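PDB 2J0W: lysine-sensitive aspartokinase 3 from Escherichia coli, which catalyses the ATP-dependent phosphorylation of L-aspartate to 4-phospho-L-aspartate, the first step of the lysine pathway, and is feedback-inhibited by lysine. Local coordinates for residues Lys144-Asn149 and Asp202-Leu207; Gly183-Glu188 and Thr193-Arg198; Pro224-Thr229 and Thr287-Lys292; Ile243-Ala248 and Ala262-Ala267; Leu310-Ser315 and Asn414-Cys419. All coordinates share one frame; numbering follows the deposited sequence.

Contact 1: residues Lys144-Asn149 and Asp202-Leu207; sequences KVMRTN and DYTAAL
Met-146 reaches from a loop onto helix 200-211 and touches Thr-204 and Leu-207. Both segments belong to the amino acid kinase fold, and Met-146 sits at the centre of an inverse gamma turn. The chain leaves the backbone with CG anti to N (chi1 -175°), then bends at chi2 and chi3. This brings the methyl group to the helix. The tight part is small and wholly apolar. Met-146 CE lies 3.8 Å from Thr-204 CG2. The methionine side chain crosses that of Leu-207 at about a right angle, and Met-146 CE lies 3.8 Å from Leu-207 CD1. No hydrogen bond joins the two segments. Thr-204 turns its CG2 to the methionine, while its OG1 is hydrogen-bonded to Phe-184 N and Gly-200 O. The loose side is the start of segment 144-149. There Lys-144 is exposed and leans on Gln-169 of helix 159-176, well away from helix 200-211. Arg-147 is partly exposed and turns to Ser-187. The helix side is buried, and Pro-266 of helix 264-270 packs on Leu-207. The same leucine also covers a ring of its own helix: its CD1 stands 3.7 Å above the plane of the Tyr-203 ring, over the centre.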
# COMPACT_ATOMS: atom_id res chain seq x y z
N LYS A 144 23.82 31.90 -10.35
CA LYS A 144 23.65 33.13 -9.58
C LYS A 144 22.24 33.17 -9.01
O LYS A 144 21.98 33.86 -8.02
CB LYS A 144 23.86 34.36 -10.44
CG LYS A 144 25.23 34.50 -11.06
CD LYS A 144 25.27 35.73 -11.96
CE LYS A 144 26.51 35.76 -12.84
NZ LYS A 144 26.35 36.77 -13.92
N VAL A 145 21.33 32.43 -9.62
CA VAL A 145 19.95 32.42 -9.17
C VAL A 145 19.38 31.11 -8.65
O VAL A 145 18.63 31.12 -7.67
CB VAL A 145 19.04 32.93 -10.27
CG1 VAL A 145 17.65 32.34 -10.13
CG2 VAL A 145 18.98 34.46 -10.20
N MET A 146 19.72 30.00 -9.30
CA MET A 146 19.21 28.68 -8.92
C MET A 146 19.83 28.12 -7.65
O MET A 146 20.66 27.21 -7.71
CB MET A 146 19.46 27.71 -10.08
CG MET A 146 18.88 26.32 -9.90
SD MET A 146 17.09 26.38 -9.78
CE MET A 146 16.68 26.75 -11.44
N ARG A 147 19.42 28.63 -6.49
CA ARG A 147 19.94 28.14 -5.21
C ARG A 147 19.30 26.83 -4.83
O ARG A 147 18.08 26.68 -4.92
CB ARG A 147 19.66 29.13 -4.09
CG ARG A 147 20.36 28.76 -2.79
CD ARG A 147 21.54 29.68 -2.59
NE ARG A 147 22.32 29.79 -3.82
CZ ARG A 147 23.03 30.86 -4.16
NH1 ARG A 147 23.07 31.91 -3.34
NH2 ARG A 147 23.70 30.87 -5.30
N THR A 148 20.11 25.86 -4.39
CA THR A 148 19.58 24.56 -3.99
C THR A 148 20.23 24.14 -2.68
O THR A 148 21.08 24.83 -2.16
CB THR A 148 19.88 23.46 -5.05
OG1 THR A 148 21.28 23.10 -5.00
CG2 THR A 148 19.55 23.96 -6.45
N ASN A 149 19.81 23.01 -2.14
CA ASN A 149 20.39 22.49 -0.92
C ASN A 149 21.76 21.91 -1.31
O ASN A 149 22.24 22.13 -2.42
CB ASN A 149 19.53 21.38 -0.35
CG ASN A 149 19.24 20.30 -1.37
OD1 ASN A 149 20.00 20.11 -2.32
ND2 ASN A 149 18.14 19.59 -1.18
N ASP A 202 14.51 20.29 -17.74
CA ASP A 202 13.07 20.55 -17.88
C ASP A 202 12.63 21.28 -16.63
O ASP A 202 11.91 22.29 -16.67
CB ASP A 202 12.24 19.27 -17.96
CG ASP A 202 12.43 18.53 -19.26
OD1 ASP A 202 12.50 19.19 -20.32
OD2 ASP A 202 12.50 17.27 -19.20
N TYR A 203 13.08 20.72 -15.51
CA TYR A 203 12.74 21.26 -14.22
C TYR A 203 13.18 22.72 -14.14
O TYR A 203 12.41 23.59 -13.71
CB TYR A 203 13.42 20.41 -13.14
CG TYR A 203 12.91 20.64 -11.74
CD1 TYR A 203 11.67 21.25 -11.52
CD2 TYR A 203 13.66 20.24 -10.64
CE1 TYR A 203 11.20 21.44 -10.22
CE2 TYR A 203 13.20 20.43 -9.35
CZ TYR A 203 11.97 21.03 -9.14
OH TYR A 203 11.50 21.18 -7.86
N THR A 204 14.40 23.01 -14.58
CA THR A 204 14.91 24.37 -14.54
C THR A 204 14.00 25.32 -15.30
O THR A 204 13.76 26.45 -14.88
CB THR A 204 16.32 24.47 -15.15
OG1 THR A 204 17.22 23.64 -14.41
CG2 THR A 204 16.81 25.91 -15.12
N ALA A 205 13.49 24.87 -16.44
CA ALA A 205 12.64 25.71 -17.26
C ALA A 205 11.36 26.07 -16.54
O ALA A 205 10.94 27.22 -16.56
CB ALA A 205 12.34 25.03 -18.57
N ALA A 206 10.74 25.09 -15.90
CA ALA A 206 9.51 25.35 -15.16
C ALA A 206 9.80 26.26 -13.96
O ALA A 206 9.02 27.17 -13.66
CB ALA A 206 8.90 24.04 -14.68
N LEU A 207 10.92 26.01 -13.28
CA LEU A 207 11.31 26.77 -12.09
C LEU A 207 11.46 28.27 -12.30
O LEU A 207 10.91 29.08 -11.54
CB LEU A 207 12.61 26.21 -11.50
CG LEU A 207 12.55 24.77 -10.98
CD1 LEU A 207 13.95 24.21 -10.84
CD2 LEU A 207 11.79 24.73 -9.66

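Contact 2: residues Gly183-Glu188 and Thr193-Arg198; sequences GFIGSE and TTTLGR. With ASP (aspartic acid), chain B.
The side chains of Phe-184 and Thr-195 run alongside each other in the same direction. The phenylalanine sets CG anti to its own N (chi1 177°), and the ring stands between the threonine and the bound aspartate. Its CB is 3.7 Å from CB of the ligand. CG comes a little nearer to that same ligand atom. Further out, CD2 faces CA of the aspartate, which lies over the ring centre. CE1 meets Gly-197 O at 3.3 Å, and this oxygen approaches at the ring edge. At the tip, CZ touches Thr-195 CB, which makes a CH-pi contact on the face opposite the ligand, 3.8 Å from the ring centroid.

Behind the ring the two segments form a beta hairpin. Gly-186 and Thr-194 are an antiparallel hydrogen-bonded pair. Thr-194 N gives a nearly straight bond to Gly-186 O (177°), and Gly-186 N bonds Thr-194 O. Each donor lies well above the plane of the carbonyl it meets. One more bond, Leu-196 N to Phe-184 O at 2.7 Å, continues the pairing beyond the strands. Ile-185 and Thr-195 form a non-hydrogen-bonded pair.

Past Gly-197 the chain delivers Arg-198 to the substrate. Its side chain bends at chi2 and chi3. NE donates to OXT of the aspartate at 2.8 Å, an oxygen at the guanidinium edge. NH2 also bonds OXT, at 3.3 Å, and reaches the ligand O weakly. Thr-45 and Glu-119 bind the same aspartate, and Asn-46 OD1 accepts a bond from Arg-198 NH2.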
# COMPACT_ATOMS: atom_id res chain seq x y z
N GLY A 183 20.08 24.95 -17.88
CA GLY A 183 19.23 24.22 -16.96
C GLY A 183 20.06 23.13 -16.32
O GLY A 183 21.26 23.03 -16.60
N PHE A 184 19.45 22.34 -15.44
CA PHE A 184 20.13 21.22 -14.77
C PHE A 184 21.10 21.56 -13.63
O PHE A 184 21.29 20.74 -12.71
CB PHE A 184 20.86 20.40 -15.84
CG PHE A 184 21.66 19.25 -15.30
CD1 PHE A 184 21.05 18.26 -14.53
CD2 PHE A 184 22.99 19.08 -15.67
CE1 PHE A 184 21.75 17.10 -14.15
CE2 PHE A 184 23.71 17.92 -15.29
CZ PHE A 184 23.09 16.93 -14.53
N ILE A 185 21.70 22.75 -13.66
CA ILE A 185 22.65 23.12 -12.62
C ILE A 185 22.22 24.21 -11.65
O ILE A 185 21.32 25.01 -11.93
CB ILE A 185 24.00 23.56 -13.21
CG1 ILE A 185 23.84 24.89 -13.96
CG2 ILE A 185 24.51 22.50 -14.15
CD1 ILE A 185 25.15 25.44 -14.50
N GLY A 186 22.89 24.24 -10.50
CA GLY A 186 22.61 25.23 -9.48
C GLY A 186 23.82 25.40 -8.59
O GLY A 186 24.88 24.84 -8.88
N SER A 187 23.67 26.16 -7.51
CA SER A 187 24.76 26.36 -6.56
C SER A 187 24.18 26.28 -5.17
O SER A 187 23.09 26.78 -4.91
CB SER A 187 25.43 27.73 -6.77
OG SER A 187 24.49 28.78 -6.61
N GLU A 188 24.90 25.63 -4.28
CA GLU A 188 24.43 25.47 -2.91
C GLU A 188 24.80 26.70 -2.04
O GLU A 188 25.27 27.72 -2.56
CB GLU A 188 24.96 24.14 -2.36
CG GLU A 188 25.41 24.15 -0.95
CD GLU A 188 26.88 24.46 -0.83
OE1 GLU A 188 27.35 25.41 -1.50
OE2 GLU A 188 27.56 23.74 -0.07
N THR A 193 28.95 23.98 -6.80
CA THR A 193 28.00 23.69 -7.87
C THR A 193 27.20 22.41 -7.63
O THR A 193 27.74 21.41 -7.16
CB THR A 193 28.70 23.56 -9.23
OG1 THR A 193 29.55 24.70 -9.45
CG2 THR A 193 27.66 23.52 -10.36
N THR A 194 25.91 22.46 -7.96
CA THR A 194 25.02 21.31 -7.82
C THR A 194 24.28 21.07 -9.12
O THR A 194 24.31 21.92 -10.02
CB THR A 194 23.96 21.57 -6.76
OG1 THR A 194 23.24 22.77 -7.12
CG2 THR A 194 24.60 21.73 -5.38
N THR A 195 23.63 19.92 -9.23
CA THR A 195 22.83 19.61 -10.41
C THR A 195 21.49 19.11 -9.88
O THR A 195 21.43 18.60 -8.76
CB THR A 195 23.46 18.53 -11.30
OG1 THR A 195 23.57 17.30 -10.57
CG2 THR A 195 24.83 18.99 -11.75
N LEU A 196 20.42 19.26 -10.66
CA LEU A 196 19.09 18.84 -10.22
C LEU A 196 18.77 17.36 -10.51
O LEU A 196 17.70 16.88 -10.14
CB LEU A 196 18.03 19.72 -10.88
CG LEU A 196 18.29 21.22 -10.68
CD1 LEU A 196 17.61 22.03 -11.79
CD2 LEU A 196 17.81 21.65 -9.29
N GLY A 197 19.68 16.65 -11.16
CA GLY A 197 19.41 15.26 -11.47
C GLY A 197 19.13 15.12 -12.96
O GLY A 197 18.64 16.07 -13.58
N ARG A 198 19.45 13.96 -13.53
CA ARG A 198 19.25 13.73 -14.96
C ARG A 198 17.92 14.29 -15.46
O ARG A 198 16.89 14.17 -14.78
CB ARG A 198 19.33 12.24 -15.27
CG ARG A 198 20.63 11.57 -14.84
CD ARG A 198 21.86 12.37 -15.26
NE ARG A 198 21.96 12.55 -16.71
CZ ARG A 198 22.68 11.78 -17.52
NH1 ARG A 198 23.39 10.77 -17.03
NH2 ARG A 198 22.71 12.03 -18.83
N ASP B . 22.17 17.69 -19.34
CA ASP B . 21.51 16.88 -18.32
C ASP B . 21.46 15.44 -18.87
O ASP B . 22.09 15.18 -19.92
CB ASP B . 20.11 17.48 -18.00
CG ASP B . 19.04 17.41 -19.11
OD1 ASP B . 19.36 16.87 -20.21
OD2 ASP B . 17.88 17.90 -18.89
OXT ASP B . 20.74 14.58 -18.26

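Contact 3: residues Pro224-Thr229 and Thr287-Lys292; sequences PGIYTT and TLVCNK. With ADP (adenosine-5'-diphosphate), chain D.
The backbones of Gly-225 and Thr-287 come closest here, with their CA atoms 4.4 Å apart, but no main-chain hydrogen bond joins the two segments. The link is made by a side chain instead. Ile-226 N donates to Thr-287 OG1 at 2.6 Å, with an angle of 165° at the hydrogen. Thr-287 holds this oxygen beside its own backbone N (chi1 -57°), facing the incoming N-H. The same hydroxyl is hydrogen-bonded to Ile-240 O on strand 239-244, which lies between the two segments in the sheet. It thus joins all three strands. Gly-225 passes close to the hydroxyl, with its CA 3.4 Å from Thr-287 OG1.

The apolar part lies further along. Ile-226 crosses both Thr-287 and Val-289 at about a right angle. Its CD1 reaches Val-289 CG2 at 3.6 Å, and its CG1 lies 3.9 Å from Thr-287 CB. Val-276 of strand 274-278 also packs on Ile-226.

The next residue carries the nucleotide contact. Tyr-227 N donates to N1 of the ADP adenine at 2.8 Å, and the adenine N6 donates to Tyr-227 O at 3.2 Å. The base is therefore read by main-chain atoms, while strand 287-290 backs the preceding residue. The short, weakly bonded edge strand 226-227 forms part of the adenine pocket of the amino acid kinase fold.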
# COMPACT_ATOMS: atom_id res chain seq x y z
N PRO A 224 7.51 15.29 -31.48
CA PRO A 224 6.42 16.27 -31.54
C PRO A 224 5.29 16.06 -30.55
O PRO A 224 4.24 15.52 -30.92
CB PRO A 224 5.95 16.14 -32.98
CG PRO A 224 6.08 14.68 -33.20
CD PRO A 224 7.45 14.37 -32.63
N GLY A 225 5.50 16.50 -29.31
CA GLY A 225 4.48 16.37 -28.27
C GLY A 225 4.58 15.18 -27.33
O GLY A 225 5.59 14.46 -27.33
N ILE A 226 3.54 14.98 -26.53
CA ILE A 226 3.48 13.87 -25.58
C ILE A 226 2.57 12.79 -26.20
O ILE A 226 1.43 13.06 -26.57
CB ILE A 226 2.87 14.35 -24.22
CG1 ILE A 226 3.70 15.50 -23.65
CG2 ILE A 226 2.83 13.20 -23.21
CD1 ILE A 226 3.08 16.13 -22.41
N TYR A 227 3.07 11.56 -26.31
CA TYR A 227 2.28 10.49 -26.91
C TYR A 227 1.60 9.60 -25.89
O TYR A 227 1.79 9.77 -24.70
CB TYR A 227 3.17 9.62 -27.80
CG TYR A 227 3.55 10.30 -29.09
CD1 TYR A 227 4.04 11.60 -29.09
CD2 TYR A 227 3.40 9.66 -30.32
CE1 TYR A 227 4.37 12.25 -30.26
CE2 TYR A 227 3.73 10.30 -31.50
CZ TYR A 227 4.21 11.60 -31.47
OH TYR A 227 4.53 12.25 -32.63
N THR A 228 0.80 8.65 -26.37
CA THR A 228 0.10 7.73 -25.49
C THR A 228 1.05 6.69 -24.89
O THR A 228 0.63 5.78 -24.18
CB THR A 228 -1.02 6.99 -26.24
OG1 THR A 228 -0.46 6.27 -27.34
CG2 THR A 228 -2.07 7.98 -26.73
N THR A 229 2.33 6.85 -25.19
CA THR A 229 3.35 5.96 -24.66
C THR A 229 4.63 6.21 -25.45
O THR A 229 4.58 6.75 -26.55
CB THR A 229 2.94 4.49 -24.76
OG1 THR A 229 3.72 3.72 -23.84
CG2 THR A 229 3.17 3.97 -26.14
N THR A 287 2.17 18.93 -27.89
CA THR A 287 1.13 18.79 -26.89
C THR A 287 1.19 19.93 -25.91
O THR A 287 2.27 20.34 -25.49
CB THR A 287 1.31 17.51 -26.06
OG1 THR A 287 1.34 16.37 -26.94
CG2 THR A 287 0.18 17.37 -25.06
N LEU A 288 0.02 20.44 -25.53
CA LEU A 288 -0.03 21.51 -24.56
C LEU A 288 -0.56 20.95 -23.25
O LEU A 288 -1.58 20.25 -23.21
CB LEU A 288 -0.91 22.65 -25.04
CG LEU A 288 -1.04 23.76 -23.99
CD1 LEU A 288 -0.73 25.12 -24.59
CD2 LEU A 288 -2.45 23.72 -23.41
N VAL A 289 0.15 21.25 -22.17
CA VAL A 289 -0.23 20.78 -20.84
C VAL A 289 -0.81 21.96 -20.09
O VAL A 289 -0.14 22.98 -19.94
CB VAL A 289 1.01 20.24 -20.10
CG1 VAL A 289 0.63 19.80 -18.70
CG2 VAL A 289 1.62 19.08 -20.89
N CYS A 290 -2.04 21.82 -19.63
CA CYS A 290 -2.68 22.91 -18.90
C CYS A 290 -3.49 22.47 -17.68
O CYS A 290 -3.58 21.28 -17.36
CB CYS A 290 -3.59 23.70 -19.84
SG CYS A 290 -4.73 22.64 -20.73
N ASN A 291 -4.11 23.45 -17.03
CA ASN A 291 -4.90 23.19 -15.84
C ASN A 291 -5.91 22.05 -16.00
O ASN A 291 -5.79 21.03 -15.33
CB ASN A 291 -5.62 24.47 -15.42
CG ASN A 291 -5.99 24.46 -13.95
OD1 ASN A 291 -6.56 25.42 -13.44
ND2 ASN A 291 -5.67 23.36 -13.27
N LYS A 292 -6.90 22.23 -16.87
CA LYS A 292 -7.92 21.20 -17.09
C LYS A 292 -8.39 21.09 -18.54
O LYS A 292 -8.42 22.07 -19.27
CB LYS A 292 -9.10 21.43 -16.14
CG LYS A 292 -8.83 20.93 -14.71
CD LYS A 292 -9.84 21.45 -13.67
CE LYS A 292 -9.45 22.81 -13.09
NZ LYS A 292 -9.48 23.94 -14.07
PB ADP D . 15.33 16.06 -24.18
O1B ADP D . 14.64 16.89 -25.19
O2B ADP D . 16.83 16.23 -24.22
O3B ADP D . 14.79 16.34 -22.73
PA ADP D . 14.83 13.23 -23.74
O1A ADP D . 15.51 12.08 -24.39
O2A ADP D . 15.21 13.51 -22.32
O3A ADP D . 15.04 14.54 -24.58
O5' ADP D . 13.28 12.81 -23.90
C5' ADP D . 12.47 12.74 -25.12
C4' ADP D . 12.08 11.28 -25.30
O4' ADP D . 11.33 10.65 -24.22
C3' ADP D . 11.30 10.88 -26.52
O3' ADP D . 12.25 11.04 -27.60
C2' ADP D . 10.93 9.46 -26.16
O2' ADP D . 11.98 8.56 -26.45
C1' ADP D . 10.66 9.50 -24.70
N9 ADP D . 9.19 9.35 -24.28
C8 ADP D . 8.82 8.47 -23.33
N7 ADP D . 7.53 8.44 -23.06
C5 ADP D . 7.02 9.37 -23.87
C6 ADP D . 5.66 9.80 -24.05
N6 ADP D . 4.65 9.33 -23.39
N1 ADP D . 5.48 10.80 -25.02
C2 ADP D . 6.54 11.34 -25.77
N3 ADP D . 7.83 10.93 -25.60
C4 ADP D . 8.02 9.96 -24.67

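Contact 4: residues Ile243-Ala248 and Ala262-Ala267; sequences IAFAEA and ATLLPA
Phe-245 and Leu-264 set the geometry of this contact, with Ala-267 and Ala-248 filling in beside them. The phenylalanine holds CG beside its backbone N (chi1 -72°), and the outer part of its ring extends to the other segment. The carbonyl carbon of Ala-267 lies over one face of the ring. Ala-267 CB is 3.6 Å from Phe-245 CE1, and the carbonyl oxygen of Ala-267 lies 3.6 Å from Phe-245 CZ. Leu-264 comes to the same ring obliquely, with CD2 4.2 Å from Phe-245 CD1. The other leucine methyl goes to the backbone and to a small side chain. Leu-264 CD1 lies 3.7 Å from Phe-245 O and 3.8 Å from Ala-248 CB. The leucine thus divides its two branches between the ring and the first turn of the helix. No hydrogen bond crosses the contact; it is held by van der Waals packing, mostly of apolar side chains. At the helix start, Ala-244 is the N-cap residue, and its N donates to Glu-247 OE1. Glu-247 OE2 forms a salt bridge with Arg-300. The packing joins helix 245-253, which directly follows strand 239-244, to helix 264-270. Val-289 of strand 287-290 touches both Phe-245 and Leu-264, while Pro-266 faces helix 200-211.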
# COMPACT_ATOMS: atom_id res chain seq x y z
N ILE A 243 -3.54 17.81 -22.78
CA ILE A 243 -3.72 17.06 -21.53
C ILE A 243 -3.59 17.99 -20.33
O ILE A 243 -3.14 19.12 -20.47
CB ILE A 243 -2.65 15.95 -21.38
CG1 ILE A 243 -3.02 15.05 -20.21
CG2 ILE A 243 -1.29 16.58 -21.13
CD1 ILE A 243 -2.17 13.82 -20.07
N ALA A 244 -3.98 17.49 -19.15
CA ALA A 244 -3.94 18.28 -17.91
C ALA A 244 -2.80 17.88 -16.97
O ALA A 244 -2.30 16.74 -17.00
CB ALA A 244 -5.27 18.19 -17.16
N PHE A 245 -2.43 18.84 -16.11
CA PHE A 245 -1.36 18.69 -15.13
C PHE A 245 -1.23 17.34 -14.42
O PHE A 245 -0.26 16.61 -14.66
CB PHE A 245 -1.46 19.80 -14.08
CG PHE A 245 -1.08 21.15 -14.61
CD1 PHE A 245 -0.05 21.28 -15.55
CD2 PHE A 245 -1.70 22.30 -14.14
CE1 PHE A 245 0.35 22.52 -16.00
CE2 PHE A 245 -1.30 23.56 -14.58
CZ PHE A 245 -0.27 23.67 -15.51
N ALA A 246 -2.19 17.01 -13.56
CA ALA A 246 -2.08 15.75 -12.83
C ALA A 246 -1.96 14.56 -13.77
O ALA A 246 -1.22 13.62 -13.48
CB ALA A 246 -3.27 15.58 -11.89
N GLU A 247 -2.68 14.58 -14.88
CA GLU A 247 -2.57 13.46 -15.80
C GLU A 247 -1.13 13.23 -16.18
O GLU A 247 -0.56 12.17 -15.95
CB GLU A 247 -3.37 13.72 -17.08
CG GLU A 247 -4.82 13.36 -17.00
CD GLU A 247 -5.56 13.80 -18.23
OE1 GLU A 247 -5.92 14.99 -18.31
OE2 GLU A 247 -5.76 12.95 -19.12
N ALA A 248 -0.55 14.26 -16.78
CA ALA A 248 0.83 14.24 -17.25
C ALA A 248 1.82 14.12 -16.10
O ALA A 248 2.80 13.39 -16.19
CB ALA A 248 1.11 15.52 -18.01
N ALA A 262 9.63 16.26 -11.94
CA ALA A 262 9.41 17.46 -11.12
C ALA A 262 9.12 18.73 -11.92
O ALA A 262 8.98 19.81 -11.34
CB ALA A 262 10.64 17.71 -10.22
N THR A 263 9.03 18.60 -13.24
CA THR A 263 8.76 19.76 -14.09
C THR A 263 7.46 20.47 -13.73
O THR A 263 7.44 21.67 -13.46
CB THR A 263 8.65 19.37 -15.57
OG1 THR A 263 9.70 18.45 -15.91
CG2 THR A 263 8.75 20.62 -16.44
N LEU A 264 6.37 19.70 -13.71
CA LEU A 264 5.03 20.23 -13.44
C LEU A 264 4.74 20.77 -12.04
O LEU A 264 3.73 21.46 -11.84
CB LEU A 264 3.99 19.17 -13.83
CG LEU A 264 4.13 18.69 -15.30
CD1 LEU A 264 3.20 17.51 -15.60
CD2 LEU A 264 3.85 19.86 -16.22
N LEU A 265 5.60 20.49 -11.06
CA LEU A 265 5.35 21.03 -9.72
C LEU A 265 5.20 22.54 -9.80
O LEU A 265 4.24 23.10 -9.28
CB LEU A 265 6.47 20.68 -8.76
CG LEU A 265 6.51 19.26 -8.21
CD1 LEU A 265 7.71 19.13 -7.24
CD2 LEU A 265 5.18 18.93 -7.51
N PRO A 266 6.16 23.22 -10.43
CA PRO A 266 6.00 24.68 -10.51
C PRO A 266 4.82 25.01 -11.41
O PRO A 266 4.09 25.97 -11.17
CB PRO A 266 7.34 25.15 -11.10
CG PRO A 266 8.30 24.11 -10.61
CD PRO A 266 7.53 22.83 -10.81
N ALA A 267 4.63 24.20 -12.45
CA ALA A 267 3.53 24.40 -13.39
C ALA A 267 2.20 24.50 -12.65
O ALA A 267 1.44 25.45 -12.84
CB ALA A 267 3.48 23.26 -14.39

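Contact 5: residues Leu310-Ser315 and Asn414-Cys419; sequences LLTLHS and NIRMIC
The ACT-domain region, required for homodimerization, holds this contact between strand 299-313 and segment 414-419. Leu-310 and Arg-416 carry it. The leucine lays one methyl on the guanidinium group: CD2 stands 3.1 Å above its plane, over the centre. The arginine starts with CG anti to its N (chi1 178°) and bends at chi2, which brings the flat group over to the leucine. Thr-312, two residues along the strand, approaches from an oblique direction. Its OG1 is 3.8 Å from Arg-416 NH2, and the pair is not hydrogen-bonded. The polar end of the arginine is held elsewhere. NH2 forms a salt bridge with Glu-383 on strand 380-384, and NH1 donates to Gly-421 O of the second subunit. These partners probably fix the rotation of the guanidinium. The contact therefore lies at the dimer interface, where Ile-418 pairs with a strand of the other subunit and the sheet runs on. Leu-430 of strand 426-432 packs on both Leu-310 and Met-417. Leu-310 CD2 also touches the start of the arginine chain, 4.0 Å from Arg-416 CG.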
# COMPACT_ATOMS: atom_id res chain seq x y z
N LEU A 310 11.85 -4.15 -5.84
CA LEU A 310 10.74 -4.43 -4.93
C LEU A 310 11.26 -4.83 -3.56
O LEU A 310 11.74 -5.95 -3.36
CB LEU A 310 9.82 -5.54 -5.46
CG LEU A 310 8.63 -5.82 -4.51
CD1 LEU A 310 7.65 -4.65 -4.55
CD2 LEU A 310 7.93 -7.12 -4.88
N LEU A 311 11.16 -3.90 -2.61
CA LEU A 311 11.62 -4.13 -1.25
C LEU A 311 10.44 -4.54 -0.37
O LEU A 311 9.71 -3.68 0.14
CB LEU A 311 12.23 -2.85 -0.70
CG LEU A 311 12.79 -2.96 0.71
CD1 LEU A 311 13.94 -3.96 0.74
CD2 LEU A 311 13.25 -1.58 1.14
N THR A 312 10.26 -5.85 -0.20
CA THR A 312 9.18 -6.40 0.60
C THR A 312 9.59 -6.57 2.07
O THR A 312 10.61 -7.20 2.37
CB THR A 312 8.74 -7.78 0.04
OG1 THR A 312 8.28 -7.62 -1.31
CG2 THR A 312 7.63 -8.37 0.88
N LEU A 313 8.81 -6.00 2.97
CA LEU A 313 9.11 -6.11 4.40
C LEU A 313 8.08 -6.89 5.20
O LEU A 313 6.90 -6.55 5.25
CB LEU A 313 9.27 -4.72 5.01
CG LEU A 313 10.51 -3.96 4.55
CD1 LEU A 313 10.61 -2.63 5.29
CD2 LEU A 313 11.74 -4.82 4.80
N HIS A 314 8.56 -7.96 5.81
CA HIS A 314 7.73 -8.81 6.66
C HIS A 314 8.26 -8.49 8.06
O HIS A 314 9.41 -8.07 8.19
CB HIS A 314 7.97 -10.27 6.29
CG HIS A 314 7.63 -10.60 4.87
ND1 HIS A 314 6.34 -10.75 4.43
CD2 HIS A 314 8.43 -10.79 3.79
CE1 HIS A 314 6.35 -11.02 3.13
NE2 HIS A 314 7.60 -11.05 2.72
N SER A 315 7.46 -8.69 9.09
CA SER A 315 7.93 -8.35 10.43
C SER A 315 8.52 -9.50 11.23
O SER A 315 8.04 -10.64 11.15
CB SER A 315 6.80 -7.73 11.24
OG SER A 315 5.77 -8.66 11.46
N ASN A 414 3.72 -12.67 -15.66
CA ASN A 414 3.73 -12.74 -14.21
C ASN A 414 3.56 -11.35 -13.63
O ASN A 414 4.47 -10.53 -13.69
CB ASN A 414 5.04 -13.32 -13.69
CG ASN A 414 5.17 -13.17 -12.18
OD1 ASN A 414 4.44 -13.80 -11.41
ND2 ASN A 414 6.10 -12.32 -11.75
N ILE A 415 2.39 -11.06 -13.09
CA ILE A 415 2.22 -9.76 -12.49
C ILE A 415 2.71 -9.94 -11.07
O ILE A 415 2.23 -10.83 -10.35
CB ILE A 415 0.78 -9.34 -12.56
CG1 ILE A 415 0.37 -9.41 -14.03
CG2 ILE A 415 0.60 -7.95 -11.96
CD1 ILE A 415 -0.93 -8.79 -14.35
N ARG A 416 3.68 -9.13 -10.67
CA ARG A 416 4.30 -9.23 -9.35
C ARG A 416 3.73 -8.31 -8.28
O ARG A 416 3.84 -8.59 -7.08
CB ARG A 416 5.80 -8.95 -9.48
CG ARG A 416 6.54 -8.99 -8.15
CD ARG A 416 6.64 -10.40 -7.60
NE ARG A 416 7.37 -10.42 -6.33
CZ ARG A 416 6.82 -10.17 -5.14
NH1 ARG A 416 5.53 -9.89 -5.05
NH2 ARG A 416 7.58 -10.18 -4.05
N MET A 417 3.14 -7.21 -8.71
CA MET A 417 2.62 -6.26 -7.75
C MET A 417 1.56 -5.44 -8.45
O MET A 417 1.71 -5.10 -9.62
CB MET A 417 3.75 -5.35 -7.27
CG MET A 417 3.44 -4.42 -6.12
SD MET A 417 2.50 -2.97 -6.61
CE MET A 417 3.58 -2.26 -7.80
N ILE A 418 0.47 -5.17 -7.76
CA ILE A 418 -0.56 -4.34 -8.34
C ILE A 418 -0.89 -3.33 -7.28
O ILE A 418 -1.22 -3.68 -6.16
CB ILE A 418 -1.80 -5.14 -8.73
CG1 ILE A 418 -1.39 -6.31 -9.62
CG2 ILE A 418 -2.76 -4.25 -9.50
CD1 ILE A 418 -2.54 -7.12 -10.13
N CYS A 419 -0.76 -2.07 -7.62
CA CYS A 419 -1.05 -1.03 -6.66
C CYS A 419 -2.06 -0.14 -7.33
O CYS A 419 -1.76 0.50 -8.35
CB CYS A 419 0.22 -0.25 -6.32
SG CYS A 419 -0.04 0.97 -5.06

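From the N terminus, contact 1 opens first, at 144-149, and closes on helix 200-211. Contact 2, a short hairpin, is nested inside that loop. The two touch, the loop 144-149 lying against the hairpin. Contact 3 opens at 224-229 and closes on strand 287-290. Contact 4 is nested within it and touches it through backbone bonds between Cys-290 and residues Ile-243 and Phe-245. Contact 4 also meets contact 1, where Tyr-203 packs on Ala-262. Contact 4 thus links the substrate-side pair, contacts 1 and 2, to contact 3 at the adenine pocket. Contact 5 closes last, in series, within the ACT region, with no touch to the others. None of the loops cross.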